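Local coordinates for protein probable enoyl-CoA hydratase/isomerase (Pseudomonas aeruginosa PAO1, PDB 5WYD) that belongs to the crotonase family, probably acts on enoyl-CoA thioesters as a hydratase or isomerase, and is implicated in synthesis of the diffusible signal factor, at residues R179-A182 with E183-L186; I32-P36 with A37-D41; V165-G168 with W169-M173; R96-G99 with E100-A104; R230-P234 with N235-P239. The protein carries 1 engineered substitution. All coordinates share one frame; numbering follows the deposited sequence.

Contact 1. Residues R179-A182 with E183-L186; sequences RVDA and ETAL. With PTD (pentanedial), chain G.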
# COMPACT_ATOMS: atom_id res chain seq x y z
N ARG A 179 -6.35 -22.80 23.70
CA ARG A 179 -5.63 -23.80 22.93
C ARG A 179 -6.59 -24.59 22.05
O ARG A 179 -7.79 -24.70 22.35
CB ARG A 179 -4.85 -24.74 23.86
CG ARG A 179 -5.67 -25.29 24.99
CD ARG A 179 -4.85 -26.10 25.95
NE ARG A 179 -3.74 -25.33 26.47
CZ ARG A 179 -2.92 -25.76 27.42
NH1 ARG A 179 -3.11 -26.96 27.96
NH2 ARG A 179 -1.93 -25.00 27.85
N VAL A 180 -6.06 -25.12 20.95
CA VAL A 180 -6.85 -25.82 19.95
C VAL A 180 -6.24 -27.19 19.65
O VAL A 180 -5.02 -27.34 19.55
CB VAL A 180 -6.96 -25.00 18.65
CG1 VAL A 180 -7.68 -23.69 18.94
CG2 VAL A 180 -5.58 -24.76 18.04
N ASP A 181 -7.12 -28.18 19.49
CA ASP A 181 -6.74 -29.54 19.13
C ASP A 181 -6.41 -29.60 17.64
O ASP A 181 -6.67 -28.66 16.89
CB ASP A 181 -7.87 -30.51 19.46
CG ASP A 181 -9.18 -30.19 18.71
OD1 ASP A 181 -9.15 -29.95 17.49
OD2 ASP A 181 -10.25 -30.15 19.36
N ALA A 182 -5.85 -30.73 17.21
CA ALA A 182 -5.51 -30.88 15.80
C ALA A 182 -6.74 -30.78 14.90
O ALA A 182 -6.66 -30.22 13.80
CB ALA A 182 -4.84 -32.22 15.57
N GLU A 183 -7.86 -31.36 15.31
CA GLU A 183 -9.07 -31.31 14.49
C GLU A 183 -9.58 -29.89 14.32
O GLU A 183 -9.93 -29.48 13.21
CB GLU A 183 -10.16 -32.20 15.08
CG GLU A 183 -9.88 -33.68 14.96
CD GLU A 183 -9.75 -34.12 13.51
OE1 GLU A 183 -10.50 -33.60 12.66
OE2 GLU A 183 -8.89 -34.98 13.22
N THR A 184 -9.64 -29.13 15.42
CA THR A 184 -10.13 -27.76 15.33
C THR A 184 -9.24 -26.94 14.42
O THR A 184 -9.72 -26.20 13.57
CB THR A 184 -10.23 -27.13 16.71
OG1 THR A 184 -11.21 -27.85 17.48
CG2 THR A 184 -10.66 -25.68 16.60
N ALA A 185 -7.92 -27.13 14.55
CA ALA A 185 -6.99 -26.41 13.69
C ALA A 185 -7.21 -26.78 12.23
O ALA A 185 -7.15 -25.92 11.34
CB ALA A 185 -5.54 -26.72 14.08
N LEU A 186 -7.45 -28.05 11.97
CA LEU A 186 -7.67 -28.45 10.59
C LEU A 186 -8.92 -27.78 10.05
O LEU A 186 -8.93 -27.29 8.92
CB LEU A 186 -7.79 -29.96 10.51
CG LEU A 186 -8.14 -30.51 9.15
CD1 LEU A 186 -7.06 -30.16 8.14
CD2 LEU A 186 -8.30 -31.99 9.32
C1 PTD G . 0.36 -27.05 29.97
C2 PTD G . 1.80 -27.49 30.25
C3 PTD G . 1.72 -28.95 30.70
C4 PTD G . 3.07 -29.40 31.23
C5 PTD G . 3.26 -30.92 31.06
O1 PTD G . -0.42 -27.10 30.87
O5 PTD G . 3.90 -31.36 30.14
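The backbone turns into helix 182-188 through two successive i to i+4 hydrogen bonds, Ala185 N to Asp181 O at 3.1 Å and Leu186 N to Ala182 O at 2.9 Å. Asp181 occupies the N-cap position. A chi1 of 60° folds its carboxylate back over the first turn. There the side chains of Asp181 and Thr184 cross at about a right angle, and Thr184 OG1 donates to Asp181 OD1 at 2.9 Å; the other oxygen, Asp181 OD2, stands 3.1 Å from the same OG1. OD1 is modelled too close to the amide of Thr184 for its exact place to be trusted, so the length of the hydroxyl bond is uncertain and any grip on that amide remains doubtful. A carboxylate at this end would probably be favoured by the helix dipole.

With Asp181 at the N-cap position, the chain enters helix 182-188 from a loop that is tied by a backbone bond between Val180 and Met142 of strand 142-143. The apolar side is looser: Val180 CG1 faces Thr184 CG2 at 4.3 Å, and Val180 CG2 faces Ala185 CB at 4.4 Å. Ahead of the turn, Arg179 extends away to the pentanedial pocket it shares with Lys72 and Phe73. The ligand carbon C1 is 3.7 Å from Arg179 NH2, and the aldehyde oxygen O1 lies in the guanidinium plane at its edge.

Contact 2. Residues I32-P36 with A37-D41; sequences INHPP and ANTWD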
# COMPACT_ATOMS: atom_id res chain seq x y z
N ILE A 32 14.72 -29.69 16.36
CA ILE A 32 15.03 -28.95 17.58
C ILE A 32 15.21 -29.96 18.69
O ILE A 32 14.31 -30.78 18.94
CB ILE A 32 13.88 -28.03 17.97
CG1 ILE A 32 13.32 -27.32 16.77
CG2 ILE A 32 14.36 -27.04 19.02
CD1 ILE A 32 12.10 -26.55 17.15
N ASN A 33 16.30 -29.86 19.41
CA ASN A 33 16.60 -30.80 20.47
C ASN A 33 17.05 -30.01 21.69
O ASN A 33 18.22 -30.01 22.04
CB ASN A 33 17.65 -31.79 20.00
CG ASN A 33 17.83 -32.93 20.93
OD1 ASN A 33 17.23 -32.99 22.00
ND2 ASN A 33 18.69 -33.86 20.53
N HIS A 34 16.10 -29.36 22.34
CA HIS A 34 16.39 -28.59 23.54
C HIS A 34 15.59 -29.20 24.67
O HIS A 34 14.35 -29.22 24.61
CB HIS A 34 16.06 -27.11 23.33
CG HIS A 34 16.53 -26.23 24.44
ND1 HIS A 34 15.65 -25.60 25.29
CD2 HIS A 34 17.76 -25.96 24.91
CE1 HIS A 34 16.33 -24.91 26.19
NE2 HIS A 34 17.62 -25.12 25.98
N PRO A 35 16.22 -29.71 25.72
CA PRO A 35 15.29 -30.34 26.67
C PRO A 35 14.75 -29.36 27.72
O PRO A 35 15.33 -28.30 27.93
CB PRO A 35 16.14 -31.44 27.29
CG PRO A 35 17.17 -31.76 26.24
CD PRO A 35 17.47 -30.46 25.56
N PRO A 36 13.60 -29.67 28.33
CA PRO A 36 12.85 -30.90 28.07
C PRO A 36 11.62 -30.66 27.18
O PRO A 36 10.99 -31.61 26.74
CB PRO A 36 12.42 -31.34 29.47
CG PRO A 36 12.18 -30.03 30.19
CD PRO A 36 13.11 -28.99 29.55
N ALA A 37 11.31 -29.38 26.95
CA ALA A 37 10.17 -28.95 26.16
C ALA A 37 10.53 -28.48 24.75
O ALA A 37 9.67 -27.99 24.03
CB ALA A 37 9.41 -27.86 26.90
N ASN A 38 11.79 -28.61 24.35
CA ASN A 38 12.26 -28.15 23.03
C ASN A 38 12.02 -26.66 22.86
O ASN A 38 11.73 -26.18 21.76
CB ASN A 38 11.63 -28.99 21.92
CG ASN A 38 12.18 -30.39 21.90
OD1 ASN A 38 13.31 -30.64 22.32
ND2 ASN A 38 11.36 -31.34 21.47
N THR A 39 12.13 -25.91 23.96
CA THR A 39 11.96 -24.47 23.92
C THR A 39 13.14 -23.82 23.20
O THR A 39 14.28 -24.30 23.27
CB THR A 39 11.80 -23.89 25.34
OG1 THR A 39 11.85 -22.46 25.29
CG2 THR A 39 12.92 -24.37 26.23
N TRP A 40 12.84 -22.74 22.47
CA TRP A 40 13.86 -22.01 21.72
C TRP A 40 14.87 -21.31 22.60
O TRP A 40 14.55 -20.83 23.69
CB TRP A 40 13.23 -20.97 20.81
CG TRP A 40 12.64 -21.57 19.65
CD1 TRP A 40 11.33 -21.77 19.43
CD2 TRP A 40 13.34 -22.11 18.53
NE1 TRP A 40 11.16 -22.40 18.22
CE2 TRP A 40 12.38 -22.62 17.65
CE3 TRP A 40 14.69 -22.23 18.19
CZ2 TRP A 40 12.73 -23.23 16.44
CZ3 TRP A 40 15.03 -22.83 16.99
CH2 TRP A 40 14.05 -23.32 16.14
N ASP A 41 16.08 -21.21 22.08
CA ASP A 41 17.20 -20.60 22.77
C ASP A 41 17.91 -19.69 21.78
O ASP A 41 17.71 -19.80 20.56
CB ASP A 41 18.13 -21.72 23.29
CG ASP A 41 19.32 -21.22 24.07
OD1 ASP A 41 19.61 -20.00 24.05
OD2 ASP A 41 19.99 -22.08 24.69
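Asn38 OD1 receives the backbone amide of His34 at 3.1 Å, with an N-H...O angle of 137° and the donor tilted moderately from the plane of the side-chain carbonyl. The amide nitrogen at the other branch, Asn38 ND2, is bonded to Phe73 O and weakly to Gln69 O, so both ends of this buried group are held and its rotation is fixed. A return bond from Asn38 N to His34 O is weak, and the position of that oxygen is uncertain.

The His34 ring and Thr39 lie alongside each other, pointing the same way. His34 ND1 is 3.1 Å from Thr39 CG2; its approach to Thr39 O, at 2.8 Å, has too poor an angle for a hydrogen bond. A chi1 of 171° swings Thr39 OG1 away from its own amide and toward Gly77 O, to which it is bonded.

From the last strand residue, Ile32, the chain loops to helix 42-57 of the crotonase fold, and a cis peptide bond before Pro36 shapes the bend. The side chain of Ala37 is about 7 Å from bound pentanedial, whose pocket includes Phe73.

Asp41 CB covers one face of the His34 ring, yet Asp41 OD2 stays 4.1 Å from His34 NE2, with ring and carboxylate planes 67° apart. That oxygen pairs with Lys18, while OD1 weakly caps the Asp43 amide at the start of the helix. On the inner side Ile32 CD1 meets Trp40 CZ2 at 3.5 Å. The two side chains cross at about a right angle, and the indole continues onto Leu45 and Leu48.

Contact 3. Residues V165-G168 with W169-M173; sequences VGEG and WAKRM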
# COMPACT_ATOMS: atom_id res chain seq x y z
N VAL A 165 -5.78 -18.22 9.77
CA VAL A 165 -7.07 -18.66 10.31
C VAL A 165 -8.13 -17.57 10.34
O VAL A 165 -9.26 -17.83 10.78
CB VAL A 165 -6.88 -19.28 11.71
CG1 VAL A 165 -5.75 -20.33 11.65
CG2 VAL A 165 -6.66 -18.21 12.77
N GLY A 166 -7.81 -16.35 9.94
CA GLY A 166 -8.78 -15.29 10.05
C GLY A 166 -8.67 -14.58 11.39
O GLY A 166 -8.10 -15.09 12.35
N GLU A 167 -9.20 -13.37 11.45
CA GLU A 167 -9.06 -12.62 12.67
C GLU A 167 -9.82 -13.27 13.81
O GLU A 167 -9.28 -13.46 14.90
CB GLU A 167 -9.51 -11.18 12.46
CG GLU A 167 -8.62 -10.42 11.50
CD GLU A 167 -8.90 -8.94 11.48
OE1 GLU A 167 -8.63 -8.29 10.45
OE2 GLU A 167 -9.38 -8.41 12.50
N GLY A 168 -11.05 -13.69 13.55
CA GLY A 168 -11.91 -14.13 14.64
C GLY A 168 -11.31 -15.27 15.44
O GLY A 168 -11.21 -15.19 16.67
N TRP A 169 -10.86 -16.30 14.75
CA TRP A 169 -10.24 -17.42 15.44
C TRP A 169 -8.91 -17.00 16.05
O TRP A 169 -8.60 -17.34 17.20
CB TRP A 169 -10.09 -18.58 14.46
CG TRP A 169 -11.29 -19.47 14.53
CD1 TRP A 169 -12.27 -19.61 13.59
CD2 TRP A 169 -11.64 -20.32 15.61
NE1 TRP A 169 -13.21 -20.51 14.02
CE2 TRP A 169 -12.84 -20.96 15.26
CE3 TRP A 169 -11.04 -20.62 16.84
CZ2 TRP A 169 -13.45 -21.89 16.10
CZ3 TRP A 169 -11.65 -21.52 17.67
CH2 TRP A 169 -12.84 -22.15 17.30
N ALA A 170 -8.15 -16.19 15.31
CA ALA A 170 -6.87 -15.72 15.80
C ALA A 170 -7.03 -14.95 17.09
O ALA A 170 -6.27 -15.15 18.05
CB ALA A 170 -6.21 -14.82 14.75
N LYS A 171 -8.06 -14.11 17.17
CA LYS A 171 -8.24 -13.29 18.35
C LYS A 171 -8.45 -14.16 19.58
O LYS A 171 -7.75 -14.02 20.58
CB LYS A 171 -9.42 -12.35 18.11
CG LYS A 171 -9.08 -11.28 17.05
CD LYS A 171 -10.18 -10.26 16.79
CE LYS A 171 -9.72 -9.19 15.81
NZ LYS A 171 -10.76 -8.19 15.43
N ARG A 172 -9.31 -15.17 19.46
CA ARG A 172 -9.63 -16.00 20.61
C ARG A 172 -8.39 -16.67 21.19
O ARG A 172 -8.19 -16.69 22.40
CB ARG A 172 -10.65 -17.05 20.20
CG ARG A 172 -11.30 -17.66 21.36
CD ARG A 172 -12.13 -18.80 20.90
NE ARG A 172 -13.45 -18.42 20.44
CZ ARG A 172 -14.36 -19.33 20.15
NH1 ARG A 172 -14.06 -20.60 20.30
NH2 ARG A 172 -15.56 -18.97 19.74
N MET A 173 -7.52 -17.19 20.32
CA MET A 173 -6.30 -17.82 20.80
C MET A 173 -5.39 -16.84 21.51
O MET A 173 -4.95 -17.08 22.64
CB MET A 173 -5.57 -18.48 19.64
CG MET A 173 -6.48 -19.47 19.01
SD MET A 173 -5.77 -20.28 17.61
CE MET A 173 -4.34 -21.02 18.39
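Glu167 and Lys171, one helical turn apart, lie side by side and point the same way, both with chains extended beyond CG. Their ends meet in a salt bridge, Lys171 NZ to Glu167 OE2 at 3.2 Å, weak as a hydrogen bond. The aliphatic parts run together as well, Lys171 CE lying 3.9 Å from Glu167 CB. Neither charge depends on this pair alone. Glu167 OE1 forms a salt bridge with Arg230 of the second subunit, and Lys171 NZ reaches Asp132 and Gln227 of that same subunit.

Val165 and Trp169 are oriented differently, crossing at about a right angle. Val165 CG2 touches Trp169 CB at 3.8 Å and Ala170 CB at 4.0 Å; with chi1 at -50°, measured to CG1, the CG2 branch falls between the backbone N and carbonyl carbon, facing the following turn.

Beneath the side chains, Lys171 N bonds to Glu167 O at 2.7 Å and Ala170 N to Gly166 O at 3.2 Å. Upstream the helix is kinked, for the amides of Glu167 and Gly168 lack bonds to the preceding turn. Val165 and Trp169 pack on Ile188 of helix 182-188 in their own chain, though Trp169 also touches Glu192 of the second subunit; with Glu167 and Lys171 paired to that subunit, helix 157-176 serves as an interface helix in a six-chain crotonase assembly.

Contact 4. Residues R96-G99 with E100-A104; sequences RRFG and EAFEA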
# COMPACT_ATOMS: atom_id res chain seq x y z
N ARG A 96 14.41 -9.52 18.32
CA ARG A 96 15.05 -9.41 17.01
C ARG A 96 15.43 -10.78 16.48
O ARG A 96 15.17 -11.10 15.31
CB ARG A 96 16.27 -8.49 17.14
CG ARG A 96 17.05 -8.21 15.88
CD ARG A 96 16.35 -7.25 14.96
NE ARG A 96 17.07 -7.19 13.71
CZ ARG A 96 17.05 -6.18 12.87
NH1 ARG A 96 17.75 -6.22 11.75
NH2 ARG A 96 16.34 -5.12 13.15
N ARG A 97 15.97 -11.64 17.36
CA ARG A 97 16.41 -12.97 16.96
C ARG A 97 15.26 -13.82 16.45
O ARG A 97 15.41 -14.53 15.45
CB ARG A 97 17.06 -13.66 18.16
CG ARG A 97 18.42 -13.13 18.59
CD ARG A 97 19.40 -13.11 17.45
NE ARG A 97 20.64 -12.44 17.80
CZ ARG A 97 20.90 -11.15 17.60
NH1 ARG A 97 22.08 -10.65 17.95
NH2 ARG A 97 19.97 -10.35 17.06
N PHE A 98 14.11 -13.78 17.13
CA PHE A 98 12.98 -14.55 16.64
C PHE A 98 12.56 -14.07 15.27
O PHE A 98 12.31 -14.87 14.36
CB PHE A 98 11.77 -14.44 17.56
CG PHE A 98 11.75 -15.43 18.68
CD1 PHE A 98 11.50 -16.76 18.41
CD2 PHE A 98 11.90 -15.04 20.00
CE1 PHE A 98 11.46 -17.70 19.41
CE2 PHE A 98 11.83 -15.97 21.02
CZ PHE A 98 11.63 -17.31 20.72
N GLY A 99 12.47 -12.76 15.10
CA GLY A 99 12.05 -12.24 13.82
C GLY A 99 13.01 -12.64 12.73
O GLY A 99 12.62 -13.20 11.71
N GLU A 100 14.31 -12.46 12.98
CA GLU A 100 15.30 -12.79 11.96
C GLU A 100 15.27 -14.26 11.61
O GLU A 100 15.26 -14.63 10.43
CB GLU A 100 16.71 -12.41 12.44
CG GLU A 100 16.93 -10.96 12.76
CD GLU A 100 18.33 -10.72 13.30
OE1 GLU A 100 19.13 -11.68 13.40
OE2 GLU A 100 18.67 -9.55 13.56
N ALA A 101 15.29 -15.12 12.63
CA ALA A 101 15.33 -16.55 12.37
C ALA A 101 14.06 -16.99 11.67
O ALA A 101 14.11 -17.58 10.58
CB ALA A 101 15.53 -17.30 13.69
N PHE A 102 12.90 -16.64 12.22
CA PHE A 102 11.65 -17.08 11.62
C PHE A 102 11.45 -16.50 10.23
O PHE A 102 10.94 -17.19 9.34
CB PHE A 102 10.48 -16.74 12.53
CG PHE A 102 10.45 -17.53 13.79
CD1 PHE A 102 10.93 -18.83 13.84
CD2 PHE A 102 9.93 -16.99 14.93
CE1 PHE A 102 10.90 -19.55 15.01
CE2 PHE A 102 9.86 -17.71 16.08
CZ PHE A 102 10.35 -18.98 16.14
N GLU A 103 11.80 -15.24 10.03
CA GLU A 103 11.69 -14.69 8.69
C GLU A 103 12.61 -15.43 7.74
O GLU A 103 12.26 -15.67 6.58
CB GLU A 103 12.01 -13.22 8.75
CG GLU A 103 10.95 -12.43 9.47
CD GLU A 103 11.43 -11.04 9.74
OE1 GLU A 103 10.68 -10.22 10.30
OE2 GLU A 103 12.57 -10.77 9.34
N ALA A 104 13.80 -15.82 8.20
CA ALA A 104 14.68 -16.61 7.35
C ALA A 104 14.02 -17.93 6.96
O ALA A 104 14.09 -18.35 5.80
CB ALA A 104 16.02 -16.86 8.06
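Phe98 and Phe102 make up the tightly packed side of this stretch of helix 88-106. Their side chains lie alongside and point the same way, with ring centroids 5.3 Å apart and planes inclined at 35°, an oblique pair in which Phe102 comes to the edge of the Phe98 ring. The closest carbons are modelled too near each other to be taken at face value. Around the buried rings, Phe98 packs on Ala78, Met82 and Leu45, and Phe102 on Cys127 of helix 123-130. The backbone beneath is regular, with Phe102 N bonded to Phe98 O at 2.8 Å and Ala101 N to Arg97 O at 2.9 Å.

The partly exposed side is a salt-bridge network. Glu100 OE2 accepts a fairly straight bond from Arg96 NE at 2.9 Å on its anti lone pair. The oxygen lies close to the guanidinium plane, but the carboxylate is turned 82° against that plane, so a single oxygen is engaged and not a paired fork. Arg96 reaches it by a bend at chi2 (75°). Arg97, too, runs beside Glu100, with its NH2 a long 3.8 Å from Glu100 OE2, a loose ion pair.

Glu100 OE1 pairs with Arg49 as well, and Glu103 with Arg242 of the second subunit. Arg96 NH2 meets Glu243 and Asp247 of the third subunit. This chemistry is consistent with Glu100 steadying Arg96 through NE while NH2 meets the third subunit, and the surrounding positive groups would probably stabilise the ionised carboxylate.

Contact 5. Residues R230-P234 with N235-P239; sequences RERAP and NTWLP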
# COMPACT_ATOMS: atom_id res chain seq x y z
N ARG A 230 1.62 -10.78 1.24
CA ARG A 230 2.04 -10.24 2.53
C ARG A 230 2.74 -8.90 2.35
O ARG A 230 2.60 -8.00 3.19
CB ARG A 230 2.97 -11.18 3.28
CG ARG A 230 2.52 -12.58 3.31
CD ARG A 230 3.46 -13.40 4.15
NE ARG A 230 3.02 -14.78 4.17
CZ ARG A 230 3.54 -15.73 4.94
NH1 ARG A 230 4.51 -15.43 5.78
NH2 ARG A 230 3.08 -16.97 4.87
N GLU A 231 3.60 -8.80 1.35
CA GLU A 231 4.26 -7.53 1.09
C GLU A 231 3.31 -6.49 0.51
O GLU A 231 3.37 -5.31 0.87
CB GLU A 231 5.46 -7.79 0.19
CG GLU A 231 6.55 -8.59 0.90
CD GLU A 231 7.24 -7.80 2.00
OE1 GLU A 231 8.10 -8.38 2.69
OE2 GLU A 231 6.90 -6.61 2.19
N ARG A 232 2.41 -6.91 -0.38
CA ARG A 232 1.61 -5.97 -1.15
C ARG A 232 0.29 -6.62 -1.58
O ARG A 232 0.11 -7.83 -1.49
CB ARG A 232 2.40 -5.52 -2.38
CG ARG A 232 1.85 -4.33 -3.11
CD ARG A 232 2.89 -3.91 -4.03
NE ARG A 232 3.34 -5.01 -4.91
CZ ARG A 232 4.54 -5.08 -5.47
NH1 ARG A 232 5.41 -4.18 -5.20
NH2 ARG A 232 4.89 -6.05 -6.30
N ALA A 233 -0.59 -5.79 -2.11
CA ALA A 233 -1.87 -6.24 -2.59
C ALA A 233 -1.68 -7.29 -3.68
O ALA A 233 -0.77 -7.15 -4.51
CB ALA A 233 -2.61 -5.05 -3.15
N PRO A 234 -2.55 -8.30 -3.76
CA PRO A 234 -2.33 -9.33 -4.77
C PRO A 234 -2.33 -8.76 -6.14
O PRO A 234 -1.47 -9.11 -6.95
CB PRO A 234 -3.52 -10.28 -4.60
CG PRO A 234 -3.98 -10.05 -3.25
CD PRO A 234 -3.74 -8.62 -2.94
N ASN A 235 -3.22 -7.79 -6.39
CA ASN A 235 -3.37 -7.31 -7.75
C ASN A 235 -2.09 -6.71 -8.30
O ASN A 235 -1.83 -6.80 -9.50
CB ASN A 235 -4.52 -6.35 -7.79
CG ASN A 235 -5.81 -7.07 -7.61
OD1 ASN A 235 -5.80 -8.22 -7.20
ND2 ASN A 235 -6.91 -6.46 -8.00
N THR A 236 -1.26 -6.12 -7.43
CA THR A 236 -0.02 -5.50 -7.88
C THR A 236 0.98 -6.50 -8.42
O THR A 236 1.91 -6.12 -9.14
CB THR A 236 0.60 -4.77 -6.73
OG1 THR A 236 1.30 -5.73 -5.95
CG2 THR A 236 -0.51 -4.23 -5.86
N TRP A 237 0.97 -7.73 -7.90
CA TRP A 237 1.94 -8.74 -8.32
C TRP A 237 1.67 -9.37 -9.68
O TRP A 237 2.55 -10.08 -10.16
CB TRP A 237 2.00 -9.86 -7.28
CG TRP A 237 2.38 -9.36 -5.96
CD1 TRP A 237 1.56 -9.06 -4.93
CD2 TRP A 237 3.71 -9.09 -5.51
NE1 TRP A 237 2.29 -8.60 -3.86
CE2 TRP A 237 3.62 -8.62 -4.19
CE3 TRP A 237 4.97 -9.18 -6.11
CZ2 TRP A 237 4.73 -8.25 -3.45
CZ3 TRP A 237 6.08 -8.82 -5.36
CH2 TRP A 237 5.95 -8.36 -4.05
N LEU A 238 0.51 -9.18 -10.30
CA LEU A 238 0.24 -9.89 -11.55
C LEU A 238 1.21 -9.61 -12.69
O LEU A 238 1.66 -10.58 -13.32
CB LEU A 238 -1.21 -9.65 -12.01
CG LEU A 238 -2.40 -10.25 -11.26
CD1 LEU A 238 -2.31 -11.81 -11.29
CD2 LEU A 238 -2.60 -9.75 -9.86
N PRO A 239 1.60 -8.36 -12.99
CA PRO A 239 2.55 -8.16 -14.09
C PRO A 239 3.86 -8.88 -13.86
O PRO A 239 4.44 -9.44 -14.80
CB PRO A 239 2.71 -6.63 -14.13
CG PRO A 239 2.17 -6.11 -12.87
CD PRO A 239 1.10 -7.07 -12.47
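Ala233 O is held twice by one residue: Thr236 OG1 donates to it at 2.9 Å, in the carbonyl plane, and Thr236 N at 3.1 Å from above that plane. A chi1 of 82° turns the Thr236 hydroxyl back toward the preceding turn, where it can reach this oxygen. The same OG1 also accepts from Arg232 NE, though their modelled separation of 2.4 Å is so short that its exact length is doubtful. One residue on, Trp237 N donates to Pro234 O at 3.0 Å, and the indole satisfies Arg232 O with a weak bond from Trp237 NE1 at 3.3 Å.

The Thr236 N and Trp237 N bonds, each spanning i to i+3, belong to the turn that joins the weakly bonded helix 228-231 to helix 238-249 in the C-terminal helical region, where crotonases usually build their subunit contacts. Partners in neighbouring chains agree with this. Asn235 ND2 bonds to Glu231 OE1 of the fourth subunit, and Glu231 OE1 to Asn235 of the second.

The Arg232 charge rests on a ring and has a weak, long ion pair with Glu240. Its CZ is 3.7 Å from the centroid of the six-membered ring of Trp237 and 9° off the normal, a cation-pi contact over the face with the two planes 37° apart. At the indole edge Glu231 CB meets Trp237 CZ2 at 3.7 Å. Arg232 and Thr236 also pack on Thr236 and Arg232 of the fifth subunit.

How the contacts relate
Contact 3 is the most buried of the five, its acid-base pair shielded by the second subunit; the others mix buried and partly exposed residues. Contacts 1 and 3 join consecutive helices and touch, Val180 CG2 lying 4.0 Å from Met173 CE. Contacts 2 and 4 meet through Trp40, whose CB is 4.0 Å from Phe98 CE1, so a loop and a helix share one apolar cluster. Contact 5 lies on the opposite side of the chain centre from contact 2. Contacts 1 and 2 rest on polar turns at helix starts; contact 5 adds a cation-pi pair to its turn; contacts 3 and 4 pair charges along single helices. Contacts 3, 4 and 5 all reach neighbouring subunits, while contacts 1 and 2 lie towards the ligand.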